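Local coordinates for protein fructuronate-tagaturonate epimerase UxaE from Cohnella laeviribosi in complex with 1 glycerol (Cohnella laeviribosi, PDB 6IL9) that probably interconverts D-fructuronate and D-tagaturonate as a zinc-binding TIM-barrel epimerase, at residues 34-38 and 39-43; 48-51 and 52-56; 313-316 and 317-321. All blocks are in the same frame, centred on the assembly; numbering follows the deposited sequence.

Overall arrangement
Along the chain the three contacts come in series, and the first two are near neighbours. Contact 1 forms the turn end of the hairpin of strands 29-36 and 39-45, part of a five-stranded antiparallel sheet. Contact 2 is the short helix 49-53 that follows the second of these strands; the centres of contacts 1 and 2 lie about 18 Å apart, and Leu42 CD1 meets Leu54 CD2 at 4.0 Å. Contact 3 lies on the barrel domain, in the loop after strand 300-302 that leads into helix 319-336. Its centre is about 45 Å from that of contact 1 and about 54 Å from that of contact 2, beyond the centre of the chain. The set thus samples both the N-terminal sheet and the zinc-bearing barrel.

Contact 1. Residues 34-38 and 39-43; sequences IKAEG and RKYLV
The carbonyl oxygen of Ala36 is gripped twice: Arg39 N donates to it at 3.1 Å, and a water donates to it too. The same water lies in the plane of the Tyr41 ring at its edge, 2.6 Å from Tyr41 OH, and so ties the phenol to the turn. Ala36 N returns a bond to Arg39 O at 2.8 Å, closing a beta hairpin whose two-residue loop, Glu37 and Gly38, is a type I' turn from Ala36 to Arg39. Arg39 N stands 59° out of the Ala36 carbonyl plane, whereas Ala36 N is tilted 19° from that of Arg39. At the next hydrogen-bonded pair, Ile34 N meets Tyr41 O at 2.9 Å in the carbonyl plane. Ile34 CG1 sits between its backbone N and carbonyl carbon (chi1 65°), which carries CD1 to Val43 CG2 at 3.7 Å, while CG1 rests on Tyr41 CB. Helix 2-12 adds Ile7 to Ile34 and Tyr41. Lys35 and Lys40 occupy the face opposite Ile34, Ala36 and Tyr41, with Lys35 NZ 6.5 Å from Lys40 NZ. Lys40 NZ is hydrogen-bonded to Gln148, and Lys35 NZ forms a salt bridge with Glu469, which probably offsets part of the repulsion between the ammonium groups.

Contact 2. Residues 48-51 and 52-56; sequences GKLY and DELRG
Leu50 overlaps Leu54 one turn further on, its CD1 lying 3.8 Å from Leu54 CD1 as the two side chains cross obliquely. Leu50 lies in the short helix 49-53, which has Gly48 at its N-cap; Leu54 is the first residue past it. In Leu50, CG lies anti to the backbone N (chi1 174°), and its end turns back to Leu54 although the CA-CB bond sets off away from the segment 52-56. Both leucines also rest on Val31 of strand 29-36, which joins the helix to the N-terminal sheet. Three main-chain bonds four residues apart hold the turn: Asp52 N to Gly48 O, Glu53 N to Lys49 O, and Leu54 N to Leu50 O at 3.2 Å, the last nearly along the C=O axis. Glu53 N also makes a weak i to i+3 bond to Leu50 O, 3.3 Å long. Glu53 lays its chain over the Lys49 carbonyl, with CG 3.2 Å from Lys49 O. Its OE1 is held by Arg77 and His78, while Lys49 pairs with Glu27. The Asp52 side chain reaches back toward Gly48 at the start of the helix, its carboxylate plane at 88° to the Tyr51 ring. A water bridges the cap, donating to Asp52 OD1 at 2.6 Å and accepting from Gly48 N at 3.1 Å.

Contact 3. Residues 313-316 and 317-321; sequences IDYI and GDIAQ
Tyr315 sends its side chain from CB toward the segment 317-321, with CG trans to the backbone N (chi1 -180°), a torsion that lays the ring alongside Gly317 and the chain leading into the helix. At the near end of the ring, CD2 touches Ile319 CD1 at 3.9 Å, the two side chains crossing at a slant. CE2 then approaches the Gly317 backbone, 3.6 Å from its C atom, while CZ lies 4.1 Å from Gly317 CA. Beyond it, the hydroxyl receives a hydrogen bond from a water at 3.0 Å, and that water accepts from Asp318 N at 2.9 Å. The OH is also hydrogen-bonded to Ile306 O, so the tip is fixed between an earlier part of the same loop and the start of the helix. This is helix 319-336, between strands 300-302 and 339-342 of the TIM barrel. Asp318 is its N-cap: OD1 accepts a weak capping bond from Ala320 N. Asp314 OD1 accepts a hydrogen bond from Tyr315 N at 2.7 Å, on its anti side. Val351 of helix 349-358 touches both Tyr315 and Ile319, and the Phe322 ring meets the tyrosine with the planes at about 50°.

Contact 1. Residues 34-38 and 39-43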
loop_
_atom_site.group_PDB
_atom_site.type_symbol
_atom_site.label_atom_id
_atom_site.label_comp_id
_atom_site.label_asym_id
_atom_site.label_seq_id
_atom_site.Cartn_x
_atom_site.Cartn_y
_atom_site.Cartn_z
ATOM N N ILE A 34 12.864 -2.358 -23.434
ATOM C CA ILE A 34 14.204 -2.910 -23.422
ATOM C C ILE A 34 14.925 -2.394 -22.188
ATOM O O ILE A 34 14.453 -1.495 -21.489
ATOM C CB ILE A 34 15.004 -2.532 -24.690
ATOM C CG1 ILE A 34 15.221 -1.017 -24.728
ATOM C CG2 ILE A 34 14.284 -3.012 -25.941
ATOM C CD1 ILE A 34 16.283 -0.569 -25.735
ATOM N N LYS A 35 16.103 -2.956 -21.942
ATOM C CA LYS A 35 16.993 -2.417 -20.927
ATOM C C LYS A 35 18.386 -2.314 -21.519
ATOM O O LYS A 35 18.897 -3.297 -22.060
ATOM C CB LYS A 35 17.017 -3.287 -19.673
ATOM C CG LYS A 35 17.839 -2.662 -18.553
ATOM C CD LYS A 35 17.656 -3.433 -17.269
ATOM C CE LYS A 35 18.414 -2.794 -16.119
ATOM N NZ LYS A 35 18.274 -3.674 -14.921
ATOM N N ALA A 36 18.985 -1.122 -21.434
ATOM C CA ALA A 36 20.342 -0.902 -21.923
ATOM C C ALA A 36 21.108 -0.012 -20.957
ATOM O O ALA A 36 20.607 1.038 -20.550
ATOM C CB ALA A 36 20.331 -0.266 -23.317
ATOM N N GLU A 37 22.327 -0.429 -20.611
ATOM C CA GLU A 37 23.212 0.351 -19.741
ATOM C C GLU A 37 22.513 0.727 -18.438
ATOM O O GLU A 37 22.576 1.868 -17.982
ATOM C CB GLU A 37 23.731 1.600 -20.455
ATOM C CG GLU A 37 24.795 1.311 -21.494
ATOM C CD GLU A 37 24.212 0.679 -22.730
ATOM O OE1 GLU A 37 24.379 -0.546 -22.908
ATOM O OE2 GLU A 37 23.554 1.402 -23.507
ATOM N N GLY A 38 21.814 -0.241 -17.854
ATOM C CA GLY A 38 21.191 -0.057 -16.557
ATOM C C GLY A 38 19.913 0.748 -16.551
ATOM O O GLY A 38 19.412 1.070 -15.467
ATOM N N ARG A 39 19.366 1.088 -17.719
ATOM C CA ARG A 39 18.152 1.880 -17.799
ATOM C C ARG A 39 17.162 1.239 -18.764
ATOM O O ARG A 39 17.555 0.699 -19.801
ATOM C CB ARG A 39 18.458 3.309 -18.248
ATOM C CG ARG A 39 17.252 4.224 -18.185
ATOM C CD ARG A 39 17.451 5.438 -19.058
ATOM N NE ARG A 39 18.208 6.471 -18.367
ATOM C CZ ARG A 39 17.672 7.361 -17.538
ATOM N NH1 ARG A 39 16.365 7.346 -17.294
ATOM N NH2 ARG A 39 18.444 8.268 -16.953
ATOM N N LYS A 40 15.879 1.310 -18.425
ATOM C CA LYS A 40 14.818 0.824 -19.295
ATOM C C LYS A 40 14.382 1.890 -20.301
ATOM O O LYS A 40 14.463 3.091 -20.037
ATOM C CB LYS A 40 13.616 0.380 -18.459
ATOM C CG LYS A 40 13.913 -0.805 -17.541
ATOM C CD LYS A 40 12.684 -1.197 -16.710
ATOM C CE LYS A 40 12.991 -2.395 -15.823
ATOM N NZ LYS A 40 11.822 -2.788 -14.968
ATOM N N TYR A 41 13.910 1.430 -21.463
ATOM C CA TYR A 41 13.406 2.302 -22.523
ATOM C C TYR A 41 12.222 1.654 -23.226
ATOM O O TYR A 41 12.084 0.431 -23.246
ATOM C CB TYR A 41 14.462 2.594 -23.602
ATOM C CG TYR A 41 15.715 3.281 -23.125
ATOM C CD1 TYR A 41 15.794 4.668 -23.074
ATOM C CD2 TYR A 41 16.835 2.541 -22.760
ATOM C CE1 TYR A 41 16.953 5.302 -22.641
ATOM C CE2 TYR A 41 17.984 3.158 -22.326
ATOM C CZ TYR A 41 18.045 4.538 -22.277
ATOM O OH TYR A 41 19.204 5.141 -21.842
ATOM N N LEU A 42 11.378 2.499 -23.832
ATOM C CA LEU A 42 10.435 2.069 -24.859
ATOM C C LEU A 42 11.092 2.205 -26.224
ATOM O O LEU A 42 11.833 3.161 -26.469
ATOM C CB LEU A 42 9.158 2.913 -24.853
ATOM C CG LEU A 42 8.203 2.976 -23.676
ATOM C CD1 LEU A 42 7.006 3.843 -24.068
ATOM C CD2 LEU A 42 7.767 1.575 -23.286
ATOM N N VAL A 43 10.807 1.255 -27.110
ATOM C CA VAL A 43 11.246 1.294 -28.506
ATOM C C VAL A 43 10.006 1.192 -29.377
ATOM O O VAL A 43 9.290 0.184 -29.325
ATOM C CB VAL A 43 12.234 0.162 -28.841
ATOM C CG1 VAL A 43 12.656 0.240 -30.300
ATOM C CG2 VAL A 43 13.450 0.212 -27.929
HETATM O O HOH W 1 21.239 3.788 -21.044
#

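Contact 2. Residues 48-51 and 52-56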
loop_
_atom_site.group_PDB
_atom_site.type_symbol
_atom_site.label_atom_id
_atom_site.label_comp_id
_atom_site.label_asym_id
_atom_site.label_seq_id
_atom_site.Cartn_x
_atom_site.Cartn_y
_atom_site.Cartn_z
ATOM N N GLY A 48 2.408 5.786 -37.274
ATOM C CA GLY A 48 1.120 5.801 -36.610
ATOM C C GLY A 48 1.071 6.864 -35.542
ATOM O O GLY A 48 2.083 7.457 -35.168
ATOM N N LYS A 49 -0.150 7.103 -35.047
ATOM C CA LYS A 49 -0.336 8.136 -34.033
ATOM C C LYS A 49 0.404 7.795 -32.749
ATOM O O LYS A 49 0.859 8.698 -32.042
ATOM C CB LYS A 49 -1.823 8.346 -33.737
ATOM C CG LYS A 49 -2.572 9.133 -34.811
ATOM C CD LYS A 49 -3.997 9.463 -34.377
ATOM C CE LYS A 49 -4.769 8.208 -33.996
ATOM N NZ LYS A 49 -4.663 7.136 -35.032
ATOM N N LEU A 50 0.525 6.506 -32.425
ATOM C CA LEU A 50 1.303 6.126 -31.251
ATOM C C LEU A 50 2.767 6.509 -31.432
ATOM O O LEU A 50 3.373 7.119 -30.545
ATOM C CB LEU A 50 1.152 4.629 -30.979
ATOM C CG LEU A 50 2.034 4.053 -29.867
ATOM C CD1 LEU A 50 1.872 4.848 -28.577
ATOM C CD2 LEU A 50 1.724 2.576 -29.641
ATOM N N TYR A 51 3.348 6.177 -32.593
ATOM C CA TYR A 51 4.731 6.564 -32.869
ATOM C C TYR A 51 4.913 8.076 -32.778
ATOM O O TYR A 51 5.917 8.560 -32.240
ATOM C CB TYR A 51 5.157 6.056 -34.250
ATOM C CG TYR A 51 6.620 6.303 -34.596
ATOM C CD1 TYR A 51 7.055 7.543 -35.071
ATOM C CD2 TYR A 51 7.566 5.292 -34.454
ATOM C CE1 TYR A 51 8.387 7.769 -35.386
ATOM C CE2 TYR A 51 8.899 5.508 -34.772
ATOM C CZ TYR A 51 9.302 6.748 -35.236
ATOM O OH TYR A 51 10.627 6.958 -35.547
ATOM N N ASP A 52 3.951 8.839 -33.303
ATOM C CA ASP A 52 4.110 10.289 -33.366
ATOM C C ASP A 52 4.023 10.919 -31.986
ATOM O O ASP A 52 4.709 11.911 -31.706
ATOM C CB ASP A 52 3.050 10.893 -34.289
ATOM C CG ASP A 52 3.124 10.347 -35.698
ATOM O OD1 ASP A 52 4.234 9.998 -36.148
ATOM O OD2 ASP A 52 2.070 10.271 -36.361
ATOM N N GLU A 53 3.183 10.359 -31.109
ATOM C CA GLU A 53 2.917 10.984 -29.819
ATOM C C GLU A 53 3.989 10.663 -28.785
ATOM O O GLU A 53 4.249 11.480 -27.896
ATOM C CB GLU A 53 1.536 10.558 -29.314
ATOM C CG GLU A 53 0.391 11.164 -30.126
ATOM C CD GLU A 53 -0.926 10.424 -29.965
ATOM O OE1 GLU A 53 -1.078 9.661 -28.986
ATOM O OE2 GLU A 53 -1.811 10.605 -30.834
ATOM N N LEU A 54 4.621 9.500 -28.885
ATOM C CA LEU A 54 5.740 9.202 -28.003
ATOM C C LEU A 54 6.886 10.175 -28.247
ATOM O O LEU A 54 7.166 10.566 -29.386
ATOM C CB LEU A 54 6.212 7.766 -28.208
ATOM C CG LEU A 54 5.227 6.695 -27.747
ATOM C CD1 LEU A 54 5.604 5.339 -28.335
ATOM C CD2 LEU A 54 5.199 6.650 -26.222
ATOM N N ARG A 55 7.535 10.582 -27.164
ATOM C CA ARG A 55 8.693 11.461 -27.214
ATOM C C ARG A 55 9.951 10.619 -27.056
ATOM O O ARG A 55 10.094 9.883 -26.072
ATOM C CB ARG A 55 8.611 12.533 -26.125
ATOM C CG ARG A 55 9.694 13.597 -26.208
ATOM C CD ARG A 55 9.181 14.956 -25.730
ATOM N NE ARG A 55 10.125 15.615 -24.830
ATOM C CZ ARG A 55 10.156 16.925 -24.606
ATOM N NH1 ARG A 55 11.051 17.437 -23.770
ATOM N NH2 ARG A 55 9.295 17.725 -25.220
ATOM N N GLY A 56 10.852 10.719 -28.025
ATOM C CA GLY A 56 12.095 9.984 -27.952
ATOM C C GLY A 56 13.033 10.410 -29.057
ATOM O O GLY A 56 12.771 11.370 -29.782
HETATM O O HOH W 2 4.516 8.042 -37.823
#

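Contact 3. Residues 313-316 and 317-321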
loop_
_atom_site.group_PDB
_atom_site.type_symbol
_atom_site.label_atom_id
_atom_site.label_comp_id
_atom_site.label_asym_id
_atom_site.label_seq_id
_atom_site.Cartn_x
_atom_site.Cartn_y
_atom_site.Cartn_z
ATOM N N ILE A 313 7.280 -7.198 11.210
ATOM C CA ILE A 313 7.267 -8.373 12.061
ATOM C C ILE A 313 5.884 -9.010 12.019
ATOM O O ILE A 313 4.929 -8.439 11.498
ATOM C CB ILE A 313 7.651 -8.010 13.502
ATOM C CG1 ILE A 313 6.661 -6.986 14.067
ATOM C CG2 ILE A 313 9.086 -7.469 13.530
ATOM C CD1 ILE A 313 6.742 -6.904 15.619
ATOM N N ASP A 314 5.785 -10.197 12.612
ATOM C CA ASP A 314 4.507 -10.886 12.757
ATOM C C ASP A 314 3.695 -10.293 13.914
ATOM O O ASP A 314 4.155 -9.424 14.662
ATOM C CB ASP A 314 4.749 -12.387 12.977
ATOM C CG ASP A 314 3.600 -13.268 12.495
ATOM O OD1 ASP A 314 2.490 -12.775 12.260
ATOM O OD2 ASP A 314 3.817 -14.489 12.365
ATOM N N TYR A 315 2.463 -10.784 14.043
ATOM C CA TYR A 315 1.503 -10.318 15.043
ATOM C C TYR A 315 2.055 -10.366 16.469
ATOM O O TYR A 315 2.783 -11.289 16.842
ATOM C CB TYR A 315 0.249 -11.194 14.950
ATOM C CG TYR A 315 -0.854 -10.843 15.925
ATOM C CD1 TYR A 315 -1.597 -9.672 15.777
ATOM C CD2 TYR A 315 -1.188 -11.708 16.965
ATOM C CE1 TYR A 315 -2.619 -9.359 16.651
ATOM C CE2 TYR A 315 -2.209 -11.407 17.841
ATOM C CZ TYR A 315 -2.929 -10.223 17.682
ATOM O OH TYR A 315 -3.961 -9.906 18.553
ATOM N N ILE A 316 1.691 -9.362 17.272
ATOM C CA ILE A 316 1.945 -9.349 18.715
ATOM C C ILE A 316 0.606 -9.481 19.426
ATOM O O ILE A 316 -0.292 -8.657 19.223
ATOM C CB ILE A 316 2.656 -8.062 19.172
ATOM C CG1 ILE A 316 4.073 -7.969 18.605
ATOM C CG2 ILE A 316 2.751 -8.024 20.693
ATOM C CD1 ILE A 316 4.688 -6.585 18.745
ATOM N N GLY A 317 0.477 -10.492 20.284
ATOM C CA GLY A 317 -0.725 -10.611 21.080
ATOM C C GLY A 317 -1.173 -12.053 21.177
ATOM O O GLY A 317 -0.400 -12.980 20.959
ATOM N N ASP A 318 -2.444 -12.220 21.540
ATOM C CA ASP A 318 -3.053 -13.524 21.775
ATOM C C ASP A 318 -3.884 -13.850 20.542
ATOM O O ASP A 318 -4.941 -13.243 20.325
ATOM C CB ASP A 318 -3.904 -13.482 23.048
ATOM C CG ASP A 318 -4.614 -14.799 23.346
ATOM O OD1 ASP A 318 -4.616 -15.714 22.498
ATOM O OD2 ASP A 318 -5.182 -14.909 24.454
ATOM N N ILE A 319 -3.393 -14.800 19.736
ATOM C CA ILE A 319 -3.996 -15.105 18.441
ATOM C C ILE A 319 -5.369 -15.737 18.600
ATOM O O ILE A 319 -6.209 -15.629 17.695
ATOM C CB ILE A 319 -3.054 -16.000 17.603
ATOM C CG1 ILE A 319 -3.467 -16.015 16.127
ATOM C CG2 ILE A 319 -3.013 -17.424 18.151
ATOM C CD1 ILE A 319 -3.115 -14.721 15.377
ATOM N N ALA A 320 -5.640 -16.375 19.740
ATOM C CA ALA A 320 -6.986 -16.883 19.979
ATOM C C ALA A 320 -7.977 -15.737 20.139
ATOM O O ALA A 320 -9.095 -15.794 19.609
ATOM C CB ALA A 320 -7.001 -17.787 21.214
ATOM N N GLN A 321 -7.584 -14.686 20.866
ATOM C CA GLN A 321 -8.453 -13.525 21.001
ATOM C C GLN A 321 -8.570 -12.789 19.678
ATOM O O GLN A 321 -9.659 -12.325 19.317
ATOM C CB GLN A 321 -7.934 -12.583 22.092
ATOM C CG GLN A 321 -8.851 -11.394 22.360
ATOM C CD GLN A 321 -10.212 -11.813 22.899
ATOM O OE1 GLN A 321 -10.337 -12.832 23.596
ATOM N NE2 GLN A 321 -11.240 -11.032 22.583
HETATM O O HOH W 3 -4.214 -9.979 21.520
#